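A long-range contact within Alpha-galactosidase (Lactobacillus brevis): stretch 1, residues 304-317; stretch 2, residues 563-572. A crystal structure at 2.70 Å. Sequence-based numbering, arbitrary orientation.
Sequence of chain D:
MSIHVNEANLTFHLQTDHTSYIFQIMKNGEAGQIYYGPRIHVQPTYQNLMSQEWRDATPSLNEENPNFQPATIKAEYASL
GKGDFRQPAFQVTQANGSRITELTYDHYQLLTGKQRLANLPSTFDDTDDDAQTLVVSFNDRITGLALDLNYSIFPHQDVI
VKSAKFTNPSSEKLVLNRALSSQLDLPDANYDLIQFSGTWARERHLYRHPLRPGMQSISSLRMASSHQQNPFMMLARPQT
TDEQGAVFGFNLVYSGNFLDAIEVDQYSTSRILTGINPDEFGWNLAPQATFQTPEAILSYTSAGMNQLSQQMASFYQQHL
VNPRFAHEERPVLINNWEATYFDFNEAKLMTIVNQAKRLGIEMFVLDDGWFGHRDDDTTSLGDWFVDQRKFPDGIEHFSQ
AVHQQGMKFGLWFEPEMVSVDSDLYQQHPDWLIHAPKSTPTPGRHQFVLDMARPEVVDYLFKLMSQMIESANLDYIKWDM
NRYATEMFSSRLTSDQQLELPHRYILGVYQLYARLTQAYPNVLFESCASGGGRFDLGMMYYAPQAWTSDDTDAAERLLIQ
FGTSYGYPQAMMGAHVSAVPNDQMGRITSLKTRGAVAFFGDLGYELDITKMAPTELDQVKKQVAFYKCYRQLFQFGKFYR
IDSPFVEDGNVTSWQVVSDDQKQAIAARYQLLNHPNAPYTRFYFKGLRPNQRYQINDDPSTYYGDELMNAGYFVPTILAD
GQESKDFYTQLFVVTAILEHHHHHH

Stretch 1 304-317: GMNQLSQQMASFYQ
Stretch 2 563-572: TSYGYPQAMM

Stretch 1 is a single α-helix from M305 to Q317 that continues beyond the stretch, with G304 at the N-cap position. Its i to i+4 ladder is unbroken, from L308 N to G304 O (3.1 Å) through to Q317 N to A313 O (3.1 Å). G304 adopts phi/psi of 86/174, where a CB would be jammed against the preceding carbonyl oxygen, so the conformation itself calls for glycine. Stretch 2 enters as the last part of a helix, in which Y567 N bonds to T563 O (2.7 Å). The chain then extends through Y567 (-145/128) and P568 (-66/154) before tightening into a 3-10 segment at 569-571, where M571 N bonds to P568 O at 3.0 Å. The two stretches advance in the same sense along their contact: S309 CA lies 5.4 Å from Y565 CA, and A313 CA lies 5.8 Å from P568 CA. One helical turn of stretch 1 is thus matched by three residues of stretch 2.

The side chains that make the contact from the helix, those of M305, S309, A313 and Y316, all leave the backbone toward stretch 2, and the interface buries 384 Å² in total. S309 provides the one hydrogen bond between the stretches. With chi1 at -68° (m), its OG donates to Y565 O at 2.7 Å; S309 OG also lies 3.3 Å from S564 O. The CA-to-CB bond of S309 points toward stretch 2, and its hydroxyl meets the carbonyl of Y565 where the two backbones lie 5.4 Å apart, S309 CA to Y565 CA.

One turn earlier, selenomethionine M305 (m, t, m) places SE 4.2 Å from Y565 CE2. The selenium sits 5.4 Å from the ring centroid and 65° off the ring normal, an oblique approach. Although Y565 CA-to-CB points away from stretch 1, the ring (chi1 -76°, chi2 94°) swings back within reach of M305.

One turn after S309, A313 CB packs against P568 CG at 3.2 Å, a tight apolar contact that joins a short methyl to the pyrrolidine ring, puckered C-gamma exo. Y316 (chi1 -59°, chi2 -44°) extends alongside stretch 2, its CE2 3.6 Å from G566 O. P568 CD lies at the edge of the Y316 ring, 4.5 Å from Y316 CD2. Selenomethionine M571 is m, t, t, an extended chain that carries its terminal methyl to the helix, with M571 CE 3.6 Å from Y316 CB. Apolar contacts thus flank the S309 hydrogen bond along the helix.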

ATOM      1  N   GLY D 304     -17.572   5.087  13.224  1.00 29.03           N
ATOM      2  CA  GLY D 304     -16.227   4.605  13.520  1.00 31.31           C
ATOM      3  C   GLY D 304     -16.070   3.635  14.681  1.00 30.82           C
ATOM      4  O   GLY D 304     -17.011   3.355  15.435  1.00 30.24           O
HETATM    5  N   MSE D 305     -14.857   3.128  14.844  1.00 31.39           N
HETATM    6  CA  MSE D 305     -14.642   1.995  15.754  1.00 32.30           C
HETATM    7  C   MSE D 305     -14.716   2.309  17.255  1.00 31.68           C
HETATM    8  O   MSE D 305     -15.104   1.448  18.056  1.00 30.60           O
HETATM    9  CB  MSE D 305     -13.351   1.252  15.409  1.00 31.50           C
HETATM   10  CG  MSE D 305     -13.353   0.695  13.994  1.00 34.87           C
HETATM   11 SE   MSE D 305     -11.736  -0.282  13.477  1.00 51.96          SE
HETATM   12  CE  MSE D 305     -10.440   1.166  13.258  1.00 29.64           C
ATOM     13  N   ASN D 306     -14.353   3.526  17.646  1.00 31.02           N
ATOM     14  CA  ASN D 306     -14.515   3.893  19.042  1.00 28.89           C
ATOM     15  C   ASN D 306     -15.982   3.726  19.392  1.00 31.24           C
ATOM     16  O   ASN D 306     -16.329   3.116  20.429  1.00 30.35           O
ATOM     17  CB  ASN D 306     -14.062   5.323  19.305  1.00 28.61           C
ATOM     18  CG  ASN D 306     -12.582   5.423  19.727  1.00 30.00           C
ATOM     19  OD1 ASN D 306     -12.073   4.637  20.537  1.00 29.96           O
ATOM     20  ND2 ASN D 306     -11.903   6.421  19.194  1.00 29.75           N
ATOM     21  N   GLN D 307     -16.842   4.242  18.505  1.00 29.28           N
ATOM     22  CA  GLN D 307     -18.284   4.201  18.709  1.00 26.90           C
ATOM     23  C   GLN D 307     -18.756   2.755  18.790  1.00 30.55           C
ATOM     24  O   GLN D 307     -19.534   2.398  19.675  1.00 31.07           O
ATOM     25  CB  GLN D 307     -19.021   4.972  17.616  1.00 28.85           C
ATOM     26  CG  GLN D 307     -20.555   4.895  17.701  1.00 31.28           C
ATOM     27  CD  GLN D 307     -21.140   5.423  19.023  1.00 35.38           C
ATOM     28  OE1 GLN D 307     -22.061   4.813  19.607  1.00 36.61           O
ATOM     29  NE2 GLN D 307     -20.612   6.555  19.498  1.00 30.48           N
ATOM     30  N   LEU D 308     -18.248   1.912  17.895  1.00 30.33           N
ATOM     31  CA  LEU D 308     -18.564   0.496  17.938  1.00 28.19           C
ATOM     32  C   LEU D 308     -18.168  -0.137  19.267  1.00 30.85           C
ATOM     33  O   LEU D 308     -18.948  -0.876  19.854  1.00 32.06           O
ATOM     34  CB  LEU D 308     -17.903  -0.242  16.785  1.00 28.38           C
ATOM     35  CG  LEU D 308     -18.280  -1.717  16.681  1.00 27.22           C
ATOM     36  CD1 LEU D 308     -19.702  -1.878  16.163  1.00 28.75           C
ATOM     37  CD2 LEU D 308     -17.309  -2.415  15.765  1.00 28.91           C
ATOM     38  N   SER D 309     -16.963   0.131  19.759  1.00 28.94           N
ATOM     39  CA  SER D 309     -16.585  -0.486  21.025  1.00 29.11           C
ATOM     40  C   SER D 309     -17.431   0.064  22.152  1.00 29.61           C
ATOM     41  O   SER D 309     -17.855  -0.656  23.033  1.00 28.38           O
ATOM     42  CB  SER D 309     -15.112  -0.266  21.350  1.00 30.55           C
ATOM     43  OG  SER D 309     -14.294  -0.975  20.443  1.00 31.84           O
ATOM     44  N   GLN D 310     -17.677   1.363  22.116  1.00 33.48           N
ATOM     45  CA  GLN D 310     -18.404   2.014  23.200  1.00 32.08           C
ATOM     46  C   GLN D 310     -19.817   1.446  23.413  1.00 31.49           C
ATOM     47  O   GLN D 310     -20.176   1.111  24.543  1.00 33.41           O
ATOM     48  CB  GLN D 310     -18.387   3.535  23.008  1.00 30.23           C
ATOM     49  CG  GLN D 310     -17.002   4.100  23.189  1.00 29.87           C
ATOM     50  CD  GLN D 310     -16.847   5.528  22.694  1.00 32.49           C
ATOM     51  OE1 GLN D 310     -15.824   6.167  22.954  1.00 31.30           O
ATOM     52  NE2 GLN D 310     -17.851   6.035  21.969  1.00 33.18           N
ATOM     53  N   GLN D 311     -20.592   1.317  22.335  1.00 30.05           N
ATOM     54  CA  GLN D 311     -21.964   0.828  22.425  1.00 28.60           C
ATOM     55  C   GLN D 311     -21.965  -0.636  22.803  1.00 32.07           C
ATOM     56  O   GLN D 311     -22.586  -1.016  23.785  1.00 36.71           O
ATOM     57  CB  GLN D 311     -22.741   1.059  21.124  1.00 28.77           C
ATOM     58  CG  GLN D 311     -22.238   0.309  19.882  1.00 27.64           C
ATOM     59  CD  GLN D 311     -22.736   0.952  18.593  1.00 30.36           C
ATOM     60  OE1 GLN D 311     -22.944   2.166  18.539  1.00 32.51           O
ATOM     61  NE2 GLN D 311     -22.936   0.151  17.561  1.00 27.60           N
HETATM   62  N   MSE D 312     -21.262  -1.468  22.045  1.00 29.88           N
HETATM   63  CA  MSE D 312     -21.110  -2.852  22.447  1.00 30.44           C
HETATM   64  C   MSE D 312     -20.738  -2.979  23.920  1.00 32.75           C
HETATM   65  O   MSE D 312     -21.211  -3.894  24.590  1.00 35.28           O
HETATM   66  CB  MSE D 312     -20.109  -3.573  21.569  1.00 31.12           C
HETATM   67  CG  MSE D 312     -20.753  -4.132  20.321  1.00 33.53           C
HETATM   68 SE   MSE D 312     -19.490  -4.685  18.961  1.00 47.48          SE
HETATM   69  CE  MSE D 312     -20.284  -6.386  18.432  1.00 34.24           C
ATOM     70  N   ALA D 313     -19.938  -2.048  24.435  1.00 30.43           N
ATOM     71  CA  ALA D 313     -19.532  -2.103  25.834  1.00 31.37           C
ATOM     72  C   ALA D 313     -20.645  -1.677  26.767  1.00 32.59           C
ATOM     73  O   ALA D 313     -20.765  -2.198  27.867  1.00 34.88           O
ATOM     74  CB  ALA D 313     -18.292  -1.272  26.083  1.00 31.53           C
ATOM     75  N   SER D 314     -21.456  -0.724  26.335  1.00 31.10           N
ATOM     76  CA  SER D 314     -22.647  -0.375  27.094  1.00 32.68           C
ATOM     77  C   SER D 314     -23.662  -1.501  27.061  1.00 33.43           C
ATOM     78  O   SER D 314     -24.402  -1.721  28.018  1.00 32.69           O
ATOM     79  CB  SER D 314     -23.284   0.901  26.560  1.00 30.79           C
ATOM     80  OG  SER D 314     -23.040   1.946  27.481  1.00 37.44           O
ATOM     81  N   PHE D 315     -23.699  -2.208  25.940  1.00 33.03           N
ATOM     82  CA  PHE D 315     -24.577  -3.345  25.838  1.00 35.83           C
ATOM     83  C   PHE D 315     -24.141  -4.438  26.813  1.00 36.31           C
ATOM     84  O   PHE D 315     -24.984  -5.023  27.498  1.00 36.34           O
ATOM     85  CB  PHE D 315     -24.633  -3.878  24.412  1.00 39.06           C
ATOM     86  CG  PHE D 315     -25.265  -5.237  24.304  1.00 36.85           C
ATOM     87  CD1 PHE D 315     -26.641  -5.369  24.226  1.00 36.02           C
ATOM     88  CD2 PHE D 315     -24.480  -6.381  24.297  1.00 33.97           C
ATOM     89  CE1 PHE D 315     -27.234  -6.614  24.133  1.00 34.95           C
ATOM     90  CE2 PHE D 315     -25.057  -7.633  24.203  1.00 37.34           C
ATOM     91  CZ  PHE D 315     -26.450  -7.751  24.121  1.00 36.96           C
ATOM     92  N   TYR D 316     -22.834  -4.700  26.892  1.00 35.49           N
ATOM     93  CA  TYR D 316     -22.338  -5.777  27.758  1.00 34.51           C
ATOM     94  C   TYR D 316     -22.570  -5.456  29.232  1.00 35.65           C
ATOM     95  O   TYR D 316     -22.882  -6.340  30.020  1.00 36.51           O
ATOM     96  CB  TYR D 316     -20.854  -6.097  27.525  1.00 31.79           C
ATOM     97  CG  TYR D 316     -20.476  -6.528  26.122  1.00 31.86           C
ATOM     98  CD1 TYR D 316     -21.255  -7.435  25.412  1.00 30.46           C
ATOM     99  CD2 TYR D 316     -19.302  -6.056  25.523  1.00 29.78           C
ATOM    100  CE1 TYR D 316     -20.897  -7.836  24.125  1.00 31.26           C
ATOM    101  CE2 TYR D 316     -18.939  -6.444  24.248  1.00 28.80           C
ATOM    102  CZ  TYR D 316     -19.737  -7.332  23.547  1.00 33.12           C
ATOM    103  OH  TYR D 316     -19.377  -7.715  22.266  1.00 34.42           O
ATOM    104  N   GLN D 317     -22.419  -4.186  29.592  1.00 35.82           N
ATOM    105  CA  GLN D 317     -22.483  -3.772  30.983  1.00 36.26           C
ATOM    106  C   GLN D 317     -23.910  -3.811  31.508  1.00 39.29           C
ATOM    107  O   GLN D 317     -24.134  -4.003  32.698  1.00 42.29           O
ATOM    108  CB  GLN D 317     -21.911  -2.359  31.151  1.00 35.80           C
ATOM    109  CG  GLN D 317     -21.919  -1.851  32.593  1.00 40.69           C
ATOM    110  CD  GLN D 317     -21.538  -0.375  32.713  1.00 45.51           C
ATOM    111  OE1 GLN D 317     -22.328   0.522  32.378  1.00 44.43           O
ATOM    112  NE2 GLN D 317     -20.327  -0.117  33.202  1.00 41.26           N
ATOM    113  N   THR D 563      -7.340  -5.336  23.178  1.00 27.73           N
ATOM    114  CA  THR D 563      -8.480  -5.872  23.900  1.00 29.63           C
ATOM    115  C   THR D 563      -9.667  -4.892  23.895  1.00 30.72           C
ATOM    116  O   THR D 563     -10.820  -5.314  23.747  1.00 31.12           O
ATOM    117  CB  THR D 563      -8.087  -6.311  25.331  1.00 31.31           C
ATOM    118  OG1 THR D 563      -7.056  -7.304  25.248  1.00 32.12           O
ATOM    119  CG2 THR D 563      -9.283  -6.895  26.068  1.00 29.04           C
ATOM    120  N   SER D 564      -9.388  -3.594  24.020  1.00 29.34           N
ATOM    121  CA  SER D 564     -10.447  -2.575  24.094  1.00 28.41           C
ATOM    122  C   SER D 564     -11.406  -2.515  22.896  1.00 28.76           C
ATOM    123  O   SER D 564     -12.545  -2.068  23.034  1.00 29.64           O
ATOM    124  CB  SER D 564      -9.860  -1.188  24.354  1.00 26.69           C
ATOM    125  OG  SER D 564      -9.054  -0.768  23.270  1.00 28.17           O
ATOM    126  N   TYR D 565     -10.957  -2.960  21.728  1.00 28.43           N
ATOM    127  CA  TYR D 565     -11.841  -3.022  20.567  1.00 27.51           C
ATOM    128  C   TYR D 565     -13.035  -3.920  20.886  1.00 29.95           C
ATOM    129  O   TYR D 565     -14.167  -3.673  20.452  1.00 30.00           O
ATOM    130  CB  TYR D 565     -11.089  -3.518  19.332  1.00 26.15           C
ATOM    131  CG  TYR D 565     -10.195  -2.462  18.723  1.00 28.50           C
ATOM    132  CD1 TYR D 565      -8.843  -2.376  19.060  1.00 29.36           C
ATOM    133  CD2 TYR D 565     -10.700  -1.527  17.805  1.00 31.35           C
ATOM    134  CE1 TYR D 565      -8.008  -1.368  18.493  1.00 29.41           C
ATOM    135  CE2 TYR D 565      -9.881  -0.530  17.237  1.00 29.58           C
ATOM    136  CZ  TYR D 565      -8.536  -0.451  17.592  1.00 28.93           C
ATOM    137  OH  TYR D 565      -7.729   0.529  17.034  1.00 29.69           O
ATOM    138  N   GLY D 566     -12.785  -4.961  21.675  1.00 30.79           N
ATOM    139  CA  GLY D 566     -13.803  -5.938  21.962  1.00 26.01           C
ATOM    140  C   GLY D 566     -14.286  -5.879  23.386  1.00 28.32           C
ATOM    141  O   GLY D 566     -15.378  -6.357  23.689  1.00 31.60           O
ATOM    142  N   TYR D 567     -13.487  -5.294  24.267  1.00 27.63           N
ATOM    143  CA  TYR D 567     -13.799  -5.365  25.686  1.00 27.93           C
ATOM    144  C   TYR D 567     -13.420  -4.094  26.462  1.00 27.82           C
ATOM    145  O   TYR D 567     -12.295  -3.624  26.394  1.00 28.07           O
ATOM    146  CB  TYR D 567     -13.160  -6.633  26.288  1.00 27.71           C
ATOM    147  CG  TYR D 567     -13.360  -7.890  25.439  1.00 27.97           C
ATOM    148  CD1 TYR D 567     -14.385  -8.773  25.701  1.00 29.75           C
ATOM    149  CD2 TYR D 567     -12.517  -8.183  24.380  1.00 27.76           C
ATOM    150  CE1 TYR D 567     -14.558  -9.915  24.940  1.00 30.23           C
ATOM    151  CE2 TYR D 567     -12.684  -9.301  23.611  1.00 25.79           C
ATOM    152  CZ  TYR D 567     -13.706 -10.169  23.885  1.00 31.07           C
ATOM    153  OH  TYR D 567     -13.877 -11.305  23.109  1.00 30.65           O
ATOM    154  N   PRO D 568     -14.377  -3.549  27.221  1.00 29.74           N
ATOM    155  CA  PRO D 568     -14.200  -2.347  28.043  1.00 28.20           C
ATOM    156  C   PRO D 568     -13.214  -2.599  29.164  1.00 30.70           C
ATOM    157  O   PRO D 568     -13.084  -3.727  29.607  1.00 32.80           O
ATOM    158  CB  PRO D 568     -15.580  -2.121  28.651  1.00 31.57           C
ATOM    159  CG  PRO D 568     -16.515  -3.112  27.969  1.00 31.83           C
ATOM    160  CD  PRO D 568     -15.684  -4.198  27.439  1.00 30.91           C
ATOM    161  N   GLN D 569     -12.549  -1.557  29.640  1.00 32.16           N
ATOM    162  CA  GLN D 569     -11.509  -1.705  30.655  1.00 33.51           C
ATOM    163  C   GLN D 569     -11.999  -2.326  31.961  1.00 34.44           C
ATOM    164  O   GLN D 569     -11.213  -2.887  32.714  1.00 35.44           O
ATOM    165  CB  GLN D 569     -10.837  -0.361  30.945  1.00 30.64           C
ATOM    166  CG  GLN D 569     -11.740   0.644  31.584  1.00 29.99           C
ATOM    167  CD  GLN D 569     -12.567   1.419  30.592  1.00 30.81           C
ATOM    168  OE1 GLN D 569     -12.821   0.957  29.484  1.00 32.06           O
ATOM    169  NE2 GLN D 569     -12.992   2.618  30.984  1.00 30.66           N
ATOM    170  N   ALA D 570     -13.292  -2.208  32.240  1.00 34.26           N
ATOM    171  CA  ALA D 570     -13.862  -2.819  33.433  1.00 34.85           C
ATOM    172  C   ALA D 570     -13.520  -4.313  33.511  1.00 35.25           C
ATOM    173  O   ALA D 570     -13.362  -4.873  34.597  1.00 34.49           O
ATOM    174  CB  ALA D 570     -15.370  -2.615  33.454  1.00 34.38           C
HETATM  175  N   MSE D 571     -13.381  -4.936  32.347  1.00 34.08           N
HETATM  176  CA  MSE D 571     -13.153  -6.366  32.242  1.00 35.56           C
HETATM  177  C   MSE D 571     -11.679  -6.799  32.379  1.00 36.69           C
HETATM  178  O   MSE D 571     -11.392  -7.984  32.586  1.00 37.03           O
HETATM  179  CB  MSE D 571     -13.720  -6.868  30.920  1.00 35.11           C
HETATM  180  CG  MSE D 571     -15.236  -6.725  30.791  1.00 36.34           C
HETATM  181 SE   MSE D 571     -15.884  -7.466  29.095  1.00 60.10          SE
HETATM  182  CE  MSE D 571     -17.790  -6.956  29.221  1.00 35.64           C
HETATM  183  N   MSE D 572     -10.756  -5.842  32.291  1.00 35.39           N
HETATM  184  CA  MSE D 572      -9.326  -6.141  32.233  1.00 34.74           C
HETATM  185  C   MSE D 572      -8.587  -5.970  33.556  1.00 36.32           C
HETATM  186  O   MSE D 572      -8.313  -4.848  33.978  1.00 35.68           O
HETATM  187  CB  MSE D 572      -8.640  -5.233  31.217  1.00 34.19           C
HETATM  188  CG  MSE D 572      -8.847  -5.576  29.762  1.00 36.22           C
HETATM  189 SE   MSE D 572      -8.107  -4.115  28.634  1.00 51.19          SE
HETATM  190  CE  MSE D 572      -9.768  -3.178  28.113  1.00 32.54           C
TER